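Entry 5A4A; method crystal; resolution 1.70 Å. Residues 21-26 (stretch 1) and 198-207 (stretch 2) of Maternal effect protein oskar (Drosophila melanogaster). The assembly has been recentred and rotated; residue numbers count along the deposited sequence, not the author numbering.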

ATOM      1  N   TYR A  21      -3.914  -5.933  -9.852  1.00 10.19           N
ATOM      2  CA  TYR A  21      -3.294  -7.234  -9.583  1.00 10.71           C
ATOM      3  C   TYR A  21      -1.840  -7.244 -10.070  1.00 11.13           C
ATOM      4  O   TYR A  21      -1.496  -6.593 -11.060  1.00 13.38           O
ATOM      5  N   LEU A  22      -0.998  -8.023  -9.401  1.00 10.85           N
ATOM      6  CA  LEU A  22       0.374  -8.196  -9.831  1.00 19.09           C
ATOM      7  C   LEU A  22       0.604  -9.710  -9.903  1.00 17.79           C
ATOM      8  O   LEU A  22       0.537 -10.394  -8.883  1.00 14.56           O
ATOM      9  N   LEU A  23       0.816 -10.235 -11.112  1.00 20.16           N
ATOM     10  CA  LEU A  23       1.077 -11.669 -11.314  1.00 23.28           C
ATOM     11  C   LEU A  23       0.048 -12.585 -10.642  1.00 22.88           C
ATOM     12  O   LEU A  23       0.410 -13.566  -9.977  1.00 25.36           O
ATOM     13  N   ASP A  24      -1.224 -12.244 -10.821  1.00 22.22           N
ATOM     14  CA  ASP A  24      -2.353 -12.968 -10.239  1.00 18.11           C
ATOM     15  C   ASP A  24      -2.522 -12.780  -8.724  1.00 17.76           C
ATOM     16  O   ASP A  24      -3.420 -13.371  -8.137  1.00 19.90           O
ATOM     17  N   PHE A  25      -1.682 -11.953  -8.101  1.00 14.85           N
ATOM     18  CA  PHE A  25      -1.899 -11.553  -6.709  1.00 12.10           C
ATOM     19  C   PHE A  25      -2.689 -10.246  -6.646  1.00 11.39           C
ATOM     20  O   PHE A  25      -2.280  -9.256  -7.246  1.00 13.44           O
ATOM     21  N   PRO A  26      -3.800 -10.216  -5.891  1.00 11.36           N
ATOM     22  CA  PRO A  26      -4.425  -8.906  -5.667  1.00 11.68           C
ATOM     23  C   PRO A  26      -3.440  -7.979  -4.952  1.00 10.78           C
ATOM     24  O   PRO A  26      -2.641  -8.454  -4.144  1.00 11.62           O
ATOM     25  N   VAL A 198      10.697  -0.643  -8.262  1.00 12.91           N
ATOM     26  CA  VAL A 198       9.834  -1.219  -7.217  1.00 14.35           C
ATOM     27  C   VAL A 198       9.182  -2.500  -7.716  1.00 15.03           C
ATOM     28  O   VAL A 198       9.195  -3.520  -7.030  1.00 10.62           O
ATOM     29  N   LEU A 199       8.628  -2.440  -8.920  1.00 12.08           N
ATOM     30  CA  LEU A 199       7.963  -3.592  -9.517  1.00 14.41           C
ATOM     31  C   LEU A 199       8.929  -4.773  -9.634  1.00 16.21           C
ATOM     32  O   LEU A 199       8.583  -5.903  -9.300  1.00 13.21           O
ATOM     33  N   GLN A 200      10.152  -4.507 -10.080  1.00 15.41           N
ATOM     34  CA  GLN A 200      11.136  -5.576 -10.213  1.00 13.14           C
ATOM     35  C   GLN A 200      11.600  -6.150  -8.878  1.00 14.72           C
ATOM     36  O   GLN A 200      11.844  -7.348  -8.773  1.00 13.43           O
ATOM     37  N   VAL A 201      11.707  -5.319  -7.848  1.00 13.61           N
ATOM     38  CA  VAL A 201      12.045  -5.853  -6.527  1.00 13.53           C
ATOM     39  C   VAL A 201      10.958  -6.812  -6.037  1.00 14.49           C
ATOM     40  O   VAL A 201      11.255  -7.871  -5.483  1.00 13.58           O
ATOM     41  N   ILE A 202       9.699  -6.433  -6.239  1.00 13.14           N
ATOM     42  CA  ILE A 202       8.573  -7.261  -5.801  1.00 10.34           C
ATOM     43  C   ILE A 202       8.538  -8.572  -6.578  1.00 18.27           C
ATOM     44  O   ILE A 202       8.438  -9.652  -5.986  1.00 12.81           O
ATOM     45  N   GLU A 203       8.654  -8.488  -7.902  1.00 12.89           N
ATOM     46  CA  GLU A 203       8.572  -9.698  -8.722  1.00 13.06           C
ATOM     47  C   GLU A 203       9.712 -10.662  -8.429  1.00 15.75           C
ATOM     48  O   GLU A 203       9.501 -11.866  -8.280  1.00 15.63           O
ATOM     49  N   THR A 204      10.929 -10.135  -8.352  1.00 12.37           N
ATOM     50  CA  THR A 204      12.092 -10.999  -8.195  1.00 13.45           C
ATOM     51  C   THR A 204      12.109 -11.650  -6.810  1.00 14.16           C
ATOM     52  O   THR A 204      12.692 -12.716  -6.627  1.00 13.91           O
ATOM     53  N   SER A 205      11.439 -11.023  -5.850  1.00 14.89           N
ATOM     54  CA  SER A 205      11.317 -11.597  -4.517  1.00 11.61           C
ATOM     55  C   SER A 205      10.284 -12.726  -4.463  1.00 15.18           C
ATOM     56  O   SER A 205      10.195 -13.459  -3.468  1.00 14.31           O
ATOM     57  N   LEU A 206       9.497 -12.866  -5.525  1.00 14.59           N
ATOM     58  CA  LEU A 206       8.405 -13.837  -5.531  1.00 12.62           C
ATOM     59  C   LEU A 206       8.532 -14.865  -6.654  1.00 14.95           C
ATOM     60  O   LEU A 206       7.589 -15.601  -6.955  1.00 13.37           O
ATOM     61  N   GLU A 207       9.695 -14.913  -7.285  1.00 15.51           N
ATOM     62  CA  GLU A 207       9.843 -15.734  -8.480  1.00 14.99           C
ATOM     63  C   GLU A 207       9.719 -17.237  -8.256  1.00 17.19           C
ATOM     64  O   GLU A 207       9.091 -17.952  -9.049  1.00 16.23           O
TER

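Packing of a β-hairpin tip against the last turns of a helix in the Maternal effect protein oskar, two stretches of one chain at least 177 residues apart where they touch. The hairpin is closed by a type I' turn from Leu22 to Phe25, with Leu22 N to Phe25 O and Phe25 N to Leu22 O both 2.8 Å; Leu23 and Asp24 occupy its corners with positive phi. Leu22, Leu23 and Phe25 all direct their CA-to-CB bonds toward the helical stretch, whereas Tyr21, Asp24 and Pro26 make no contact with it.

The apolar contacts centre on Leu22 (chi1 t, chi2 t), which is buried and gives up the largest area. Its CD1 lies 3.8 Å from Leu199 CD1 and 3.9 Å from Ile202 CG2, so one methyl meets residues from successive turns of the helix. Ile202 (m, t) points toward the hairpin; Leu199 (t, p) leaves its backbone sideways, but its end comes nearer. Further along, Phe25 (chi1 m) meets Leu206 (m, t) obliquely, with Phe25 CE2 4.4 Å from Leu206 CD1, a looser contact.

Glu203 (m, t) also starts sideways, but its end comes nearer, with CG making the closest approach. Glu203 CG sits 3.9 Å from Leu23 CD1 and 4.1 Å from Leu22 CD2, touching both leucines. Leu23 (m, t) is exposed on the turn, yet this contact covers part of it.

Among polar groups, no hydrogen bond crosses between the stretches, so the 280 Å² buried here rests on side-chain packing. Two hydroxyls instead bond to backbone within their own stretch: Thr204 OG1 (chi1 p) donates to Gln200 O at 2.7 Å, and Ser205 OG (chi1 m) donates to Val201 O, also at 2.7 Å. Leu206 N bonds to Glu203 O at 2.9 Å, holding the backbone that presents Leu206 to Phe25.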

ATOM      1  CB  TYR A  21      -4.035  -8.335 -10.340  1.00 16.19           C
ATOM      2  CG  TYR A  21      -5.212  -8.965  -9.627  1.00 16.61           C
ATOM      3  CD1 TYR A  21      -6.373  -8.240  -9.386  1.00 18.56           C
ATOM      4  CD2 TYR A  21      -5.173 -10.302  -9.229  1.00 14.64           C
ATOM      5  CE1 TYR A  21      -7.456  -8.818  -8.759  1.00 17.69           C
ATOM      6  CE2 TYR A  21      -6.259 -10.891  -8.596  1.00 14.00           C
ATOM      7  CZ  TYR A  21      -7.395 -10.133  -8.363  1.00 19.33           C
ATOM      8  OH  TYR A  21      -8.486 -10.690  -7.737  1.00 23.76           O
ATOM      9  CB  LEU A  22       1.296  -7.522  -8.808  1.00 19.84           C
ATOM     10  CG  LEU A  22       2.782  -7.209  -9.022  1.00 27.69           C
ATOM     11  CD1 LEU A  22       3.224  -6.151  -8.022  1.00 33.04           C
ATOM     12  CD2 LEU A  22       3.628  -8.413  -8.838  1.00 22.15           C
ATOM     13  CB  LEU A  23       2.480 -12.043 -10.836  1.00 20.41           C
ATOM     14  CG  LEU A  23       3.645 -11.269 -11.456  1.00 24.88           C
ATOM     15  CD1 LEU A  23       4.959 -11.735 -10.873  1.00 24.62           C
ATOM     16  CD2 LEU A  23       3.646 -11.408 -12.982  1.00 26.50           C
ATOM     17  CB  ASP A  24      -2.351 -14.461 -10.622  1.00 26.06           C
ATOM     18  CG  ASP A  24      -2.434 -14.683 -12.126  1.00 35.41           C
ATOM     19  OD1 ASP A  24      -3.234 -13.993 -12.797  1.00 34.73           O
ATOM     20  OD2 ASP A  24      -1.695 -15.555 -12.638  1.00 37.71           O
ATOM     21  CB  PHE A  25      -0.570 -11.285  -6.005  1.00 12.99           C
ATOM     22  CG  PHE A  25       0.320 -12.497  -5.859  1.00 16.44           C
ATOM     23  CD1 PHE A  25       0.172 -13.369  -4.791  1.00 15.48           C
ATOM     24  CD2 PHE A  25       1.335 -12.731  -6.769  1.00 18.10           C
ATOM     25  CE1 PHE A  25       1.007 -14.467  -4.652  1.00 16.04           C
ATOM     26  CE2 PHE A  25       2.171 -13.828  -6.635  1.00 17.98           C
ATOM     27  CZ  PHE A  25       2.005 -14.692  -5.577  1.00 21.03           C
ATOM     28  CB  PRO A  26      -5.597  -9.230  -4.730  1.00 15.05           C
ATOM     29  CG  PRO A  26      -5.893 -10.691  -4.973  1.00 14.87           C
ATOM     30  CD  PRO A  26      -4.533 -11.309  -5.224  1.00 13.98           C
ATOM     31  CB  VAL A 198       8.745  -0.235  -6.760  1.00 12.88           C
ATOM     32  CG1 VAL A 198       7.682  -0.947  -5.911  1.00 13.32           C
ATOM     33  CG2 VAL A 198       9.371   0.932  -5.996  1.00 16.62           C
ATOM     34  CB  LEU A 199       7.364  -3.223 -10.885  1.00 15.00           C
ATOM     35  CG  LEU A 199       6.622  -4.350 -11.613  1.00 20.82           C
ATOM     36  CD1 LEU A 199       5.451  -4.862 -10.785  1.00 17.32           C
ATOM     37  CD2 LEU A 199       6.146  -3.899 -13.010  1.00 18.28           C
ATOM     38  CB  GLN A 200      12.310  -5.122 -11.074  1.00 18.64           C
ATOM     39  CG  GLN A 200      11.878  -4.830 -12.516  1.00 26.73           C
ATOM     40  CD  GLN A 200      11.222  -6.038 -13.177  1.00 25.53           C
ATOM     41  OE1 GLN A 200      11.707  -7.163 -13.052  1.00 25.74           O
ATOM     42  NE2 GLN A 200      10.117  -5.807 -13.878  1.00 20.22           N
ATOM     43  CB  VAL A 201      12.259  -4.734  -5.478  1.00 20.20           C
ATOM     44  CG1 VAL A 201      12.325  -5.319  -4.067  1.00 20.32           C
ATOM     45  CG2 VAL A 201      13.531  -3.959  -5.782  1.00 22.44           C
ATOM     46  CB  ILE A 202       7.224  -6.518  -5.946  1.00 11.15           C
ATOM     47  CG1 ILE A 202       7.187  -5.296  -5.021  1.00  9.54           C
ATOM     48  CG2 ILE A 202       6.049  -7.469  -5.644  1.00 10.53           C
ATOM     49  CD1 ILE A 202       5.976  -4.352  -5.274  1.00  9.18           C
ATOM     50  CB  GLU A 203       8.568  -9.358 -10.219  1.00 12.01           C
ATOM     51  CG  GLU A 203       7.309  -8.643 -10.701  1.00 11.66           C
ATOM     52  CD  GLU A 203       7.151  -8.727 -12.209  1.00 17.65           C
ATOM     53  OE1 GLU A 203       7.947  -9.446 -12.840  1.00 20.72           O
ATOM     54  OE2 GLU A 203       6.239  -8.090 -12.767  1.00 18.79           O
ATOM     55  CB  THR A 204      13.398 -10.243  -8.462  1.00 25.12           C
ATOM     56  OG1 THR A 204      13.505  -9.129  -7.569  1.00 28.74           O
ATOM     57  CG2 THR A 204      13.414  -9.731  -9.892  1.00 26.33           C
ATOM     58  CB  SER A 205      10.932 -10.501  -3.522  1.00 14.37           C
ATOM     59  OG  SER A 205      11.933  -9.503  -3.471  1.00 19.00           O
ATOM     60  CB  LEU A 206       7.064 -13.096  -5.654  1.00 10.71           C
ATOM     61  CG  LEU A 206       6.670 -12.185  -4.488  1.00 10.14           C
ATOM     62  CD1 LEU A 206       5.360 -11.463  -4.827  1.00 11.75           C
ATOM     63  CD2 LEU A 206       6.503 -12.979  -3.197  1.00 14.74           C
ATOM     64  CB  GLU A 207      11.174 -15.461  -9.161  1.00 13.85           C
ATOM     65  CG  GLU A 207      11.354 -16.319 -10.404  1.00 15.05           C
ATOM     66  CD  GLU A 207      12.484 -15.855 -11.286  1.00 18.80           C
ATOM     67  OE1 GLU A 207      13.204 -14.919 -10.881  1.00 22.71           O
ATOM     68  OE2 GLU A 207      12.644 -16.425 -12.389  1.00 21.16           O
TER